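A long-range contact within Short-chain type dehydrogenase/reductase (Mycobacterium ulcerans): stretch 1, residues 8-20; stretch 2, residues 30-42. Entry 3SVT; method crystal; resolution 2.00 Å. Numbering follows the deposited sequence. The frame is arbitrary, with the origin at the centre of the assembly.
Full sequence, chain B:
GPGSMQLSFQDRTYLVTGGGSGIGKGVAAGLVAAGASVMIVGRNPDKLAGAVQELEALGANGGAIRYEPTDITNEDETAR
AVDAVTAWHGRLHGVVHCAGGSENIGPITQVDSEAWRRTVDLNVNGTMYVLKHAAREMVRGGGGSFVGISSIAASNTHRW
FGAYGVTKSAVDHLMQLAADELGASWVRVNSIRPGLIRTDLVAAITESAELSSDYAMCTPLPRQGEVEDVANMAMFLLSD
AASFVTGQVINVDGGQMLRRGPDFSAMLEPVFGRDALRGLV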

# COMPACT_ATOMS: atom_id res chain seq x y z
N SER B 8 -19.36 22.77 11.86
CA SER B 8 -20.82 22.94 11.72
C SER B 8 -21.34 22.43 10.38
O SER B 8 -20.60 22.34 9.40
N PHE B 9 -22.62 22.08 10.37
CA PHE B 9 -23.30 21.62 9.16
C PHE B 9 -24.57 22.42 8.88
O PHE B 9 -25.31 22.09 7.95
N GLN B 10 -24.80 23.46 9.67
CA GLN B 10 -26.04 24.22 9.56
C GLN B 10 -26.09 24.96 8.24
O GLN B 10 -25.12 25.59 7.84
N ASP B 11 -27.24 24.85 7.57
CA ASP B 11 -27.48 25.52 6.28
C ASP B 11 -26.61 24.98 5.15
O ASP B 11 -26.35 25.66 4.15
N ARG B 12 -26.15 23.74 5.29
CA ARG B 12 -25.45 23.06 4.21
C ARG B 12 -26.34 21.93 3.73
O ARG B 12 -27.11 21.38 4.52
N THR B 13 -26.20 21.58 2.45
CA THR B 13 -27.03 20.57 1.80
C THR B 13 -26.18 19.39 1.35
O THR B 13 -25.12 19.59 0.77
N TYR B 14 -26.66 18.19 1.62
CA TYR B 14 -25.95 16.95 1.29
C TYR B 14 -26.84 15.94 0.59
O TYR B 14 -28.02 15.86 0.89
N LEU B 15 -26.25 15.16 -0.31
CA LEU B 15 -26.88 14.00 -0.91
C LEU B 15 -26.33 12.72 -0.24
O LEU B 15 -25.12 12.55 -0.11
N VAL B 16 -27.23 11.83 0.17
CA VAL B 16 -26.82 10.53 0.72
C VAL B 16 -27.49 9.37 -0.02
O VAL B 16 -28.73 9.25 -0.04
N THR B 17 -26.67 8.54 -0.65
CA THR B 17 -27.18 7.40 -1.43
C THR B 17 -27.20 6.18 -0.52
O THR B 17 -26.37 6.04 0.40
N GLY B 18 -28.18 5.31 -0.75
CA GLY B 18 -28.47 4.21 0.17
C GLY B 18 -28.94 4.75 1.51
O GLY B 18 -28.73 4.14 2.54
N GLY B 19 -29.61 5.91 1.48
CA GLY B 19 -30.05 6.57 2.68
C GLY B 19 -31.24 5.95 3.38
O GLY B 19 -31.63 6.42 4.44
N GLY B 20 -31.80 4.90 2.81
CA GLY B 20 -32.99 4.27 3.35
C GLY B 20 -32.80 3.26 4.48
O GLY B 20 -33.75 2.96 5.17
N GLY B 30 -27.34 11.60 11.32
CA GLY B 30 -26.30 12.48 11.85
C GLY B 30 -26.34 13.89 11.31
O GLY B 30 -26.27 14.87 12.06
N LEU B 31 -26.42 14.01 9.99
CA LEU B 31 -26.41 15.32 9.32
C LEU B 31 -27.64 16.16 9.63
O LEU B 31 -27.54 17.37 9.94
N VAL B 32 -28.81 15.53 9.54
CA VAL B 32 -30.05 16.25 9.84
C VAL B 32 -30.02 16.74 11.28
O VAL B 32 -30.36 17.91 11.55
N ALA B 33 -29.56 15.87 12.19
CA ALA B 33 -29.53 16.23 13.60
C ALA B 33 -28.56 17.38 13.83
O ALA B 33 -28.76 18.17 14.72
N ALA B 34 -27.53 17.50 12.99
CA ALA B 34 -26.58 18.61 13.11
C ALA B 34 -27.06 19.89 12.43
O ALA B 34 -26.34 20.88 12.43
N GLY B 35 -28.28 19.88 11.87
CA GLY B 35 -28.84 21.08 11.23
C GLY B 35 -28.69 21.16 9.71
O GLY B 35 -28.96 22.22 9.11
N ALA B 36 -28.27 20.06 9.09
CA ALA B 36 -28.12 20.00 7.63
C ALA B 36 -29.43 19.66 6.91
O ALA B 36 -30.36 19.07 7.49
N SER B 37 -29.47 20.05 5.62
CA SER B 37 -30.45 19.54 4.66
C SER B 37 -29.88 18.33 3.93
O SER B 37 -28.79 18.38 3.35
N VAL B 38 -30.63 17.24 3.96
CA VAL B 38 -30.22 16.02 3.33
C VAL B 38 -31.30 15.55 2.35
O VAL B 38 -32.49 15.60 2.65
N MET B 39 -30.87 15.10 1.17
CA MET B 39 -31.67 14.25 0.30
C MET B 39 -31.08 12.84 0.34
O MET B 39 -29.88 12.64 0.05
N ILE B 40 -31.91 11.89 0.75
CA ILE B 40 -31.58 10.47 0.67
C ILE B 40 -32.16 9.85 -0.61
O ILE B 40 -33.32 10.06 -0.93
N VAL B 41 -31.35 9.11 -1.34
CA VAL B 41 -31.82 8.43 -2.52
C VAL B 41 -31.54 6.93 -2.35
O VAL B 41 -30.64 6.54 -1.59
N GLY B 42 -32.33 6.12 -3.04
CA GLY B 42 -32.22 4.67 -3.00
C GLY B 42 -33.30 4.00 -3.84
O GLY B 42 -34.18 4.67 -4.40

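The apolar centre lies on the sheet face that carries Tyr 14, Val 16, Val 38 and Ile 40, where the helix lends Leu 31. Leu 31 (m, t) starts sideways, but its end comes nearer: CD1 lies 3.9 Å from Tyr 14 CB and CD2 sits over one face of the tyrosine ring. Val 16 (t) sets CG2 3.8 Å from CG1 of Val 38 (t), its beta-branched shape suiting an extended strand, and its CB lies 4.2 Å from CG2 of Ile 40 (p, t). Gly 19 CA approaches that CG2 to 3.7 Å, leaving no space for a CB. Tyr 14 (m) offers its ring edge to Ala 36, CD2 to CB 3.8 Å.

Phe 9 (m) points toward the second stretch, with CD1 3.8 Å from Leu 31 CD2 and CD2 3.7 Å from Ala 34 CB. On the other face, Leu 15 (t, p) brings CD1 3.8 Å from CG1 of Val 41 (m), while Thr 17 (p) CG2 meets Val 41 CG2 at 3.7 Å.

No polar side-chain pair joins the stretches; the hydrogen bonds across are backbone ones, such as Tyr 14 N to Ser 37 O, 2.8 Å. Thr 13 (m) turns OG1 to 3.9 Å from Ser 37 CB; both threonine hydroxyls, like the outward-leading end of Arg 12, are hydrogen-bonded elsewhere in the structure. At the exposed margin, beside Asp 11, Gln 10 (m, t) lays CG 3.7 Å from Ala 34 O; a CB on Gly 35 would clash with that CG, and its positive phi, in a Schellman motif, by itself calls for glycine.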

# COMPACT_ATOMS: atom_id res chain seq x y z
CB SER B 8 -21.22 24.40 11.88
OG SER B 8 -20.69 25.17 10.82
CB PHE B 9 -23.66 20.15 9.27
CG PHE B 9 -22.47 19.26 9.47
CD1 PHE B 9 -21.79 18.75 8.38
CD2 PHE B 9 -22.03 18.95 10.74
CE1 PHE B 9 -20.68 17.94 8.56
CE2 PHE B 9 -20.92 18.14 10.93
CZ PHE B 9 -20.25 17.64 9.83
CB GLN B 10 -26.18 25.21 10.73
CG GLN B 10 -26.75 24.57 11.98
CD GLN B 10 -27.17 25.56 13.03
OE1 GLN B 10 -26.84 26.75 12.95
NE2 GLN B 10 -27.90 25.07 14.02
CB ASP B 11 -27.28 27.05 6.38
CG ASP B 11 -28.29 27.71 7.28
OD1 ASP B 11 -29.37 27.13 7.54
OD2 ASP B 11 -28.00 28.84 7.72
CB ARG B 12 -24.09 22.52 4.67
CG ARG B 12 -23.13 23.63 5.08
CD ARG B 12 -21.73 23.09 5.41
NE ARG B 12 -20.86 24.15 5.95
CZ ARG B 12 -19.53 24.10 5.99
NH1 ARG B 12 -18.85 23.04 5.54
NH2 ARG B 12 -18.86 25.13 6.51
CB THR B 13 -27.79 21.14 0.60
OG1 THR B 13 -28.48 22.33 1.01
CG2 THR B 13 -28.81 20.12 0.05
CB TYR B 14 -25.35 16.32 2.55
CG TYR B 14 -24.42 17.24 3.25
CD1 TYR B 14 -23.08 17.31 2.90
CD2 TYR B 14 -24.89 18.11 4.24
CE1 TYR B 14 -22.22 18.22 3.55
CE2 TYR B 14 -24.05 19.00 4.87
CZ TYR B 14 -22.71 19.06 4.52
OH TYR B 14 -21.88 19.97 5.18
CB LEU B 15 -26.60 13.96 -2.41
CG LEU B 15 -27.20 12.75 -3.14
CD1 LEU B 15 -28.73 12.94 -3.25
CD2 LEU B 15 -26.53 12.60 -4.50
CB VAL B 16 -27.11 10.44 2.22
CG1 VAL B 16 -26.63 9.07 2.77
CG2 VAL B 16 -26.39 11.61 2.97
CB THR B 17 -26.34 7.10 -2.70
OG1 THR B 17 -25.13 6.43 -2.33
CG2 THR B 17 -26.03 8.41 -3.50
CB LEU B 31 -26.28 15.14 7.80
CG LEU B 31 -24.90 14.65 7.33
CD1 LEU B 31 -24.92 14.24 5.85
CD2 LEU B 31 -23.84 15.70 7.55
CB VAL B 32 -31.32 15.41 9.57
CG1 VAL B 32 -32.55 16.17 10.04
CG2 VAL B 32 -31.44 15.07 8.07
CB ALA B 33 -29.17 15.01 14.49
CB ALA B 34 -25.20 18.19 12.56
CB ALA B 36 -27.04 18.97 7.24
CB SER B 37 -30.82 20.63 3.66
OG SER B 37 -31.57 21.63 4.30
CB VAL B 38 -29.98 14.93 4.37
CG1 VAL B 38 -29.51 13.63 3.67
CG2 VAL B 38 -28.95 15.40 5.41
CB MET B 39 -31.68 14.75 -1.14
CG MET B 39 -32.71 14.04 -2.01
SD MET B 39 -32.68 14.53 -3.75
CE MET B 39 -33.60 16.07 -3.65
CB ILE B 40 -32.07 9.65 1.87
CG1 ILE B 40 -33.58 9.85 2.14
CG2 ILE B 40 -31.24 10.01 3.12
CD1 ILE B 40 -34.14 8.95 3.25
CB VAL B 41 -31.18 8.98 -3.79
CG1 VAL B 41 -31.47 10.47 -3.94
CG2 VAL B 41 -29.67 8.72 -3.81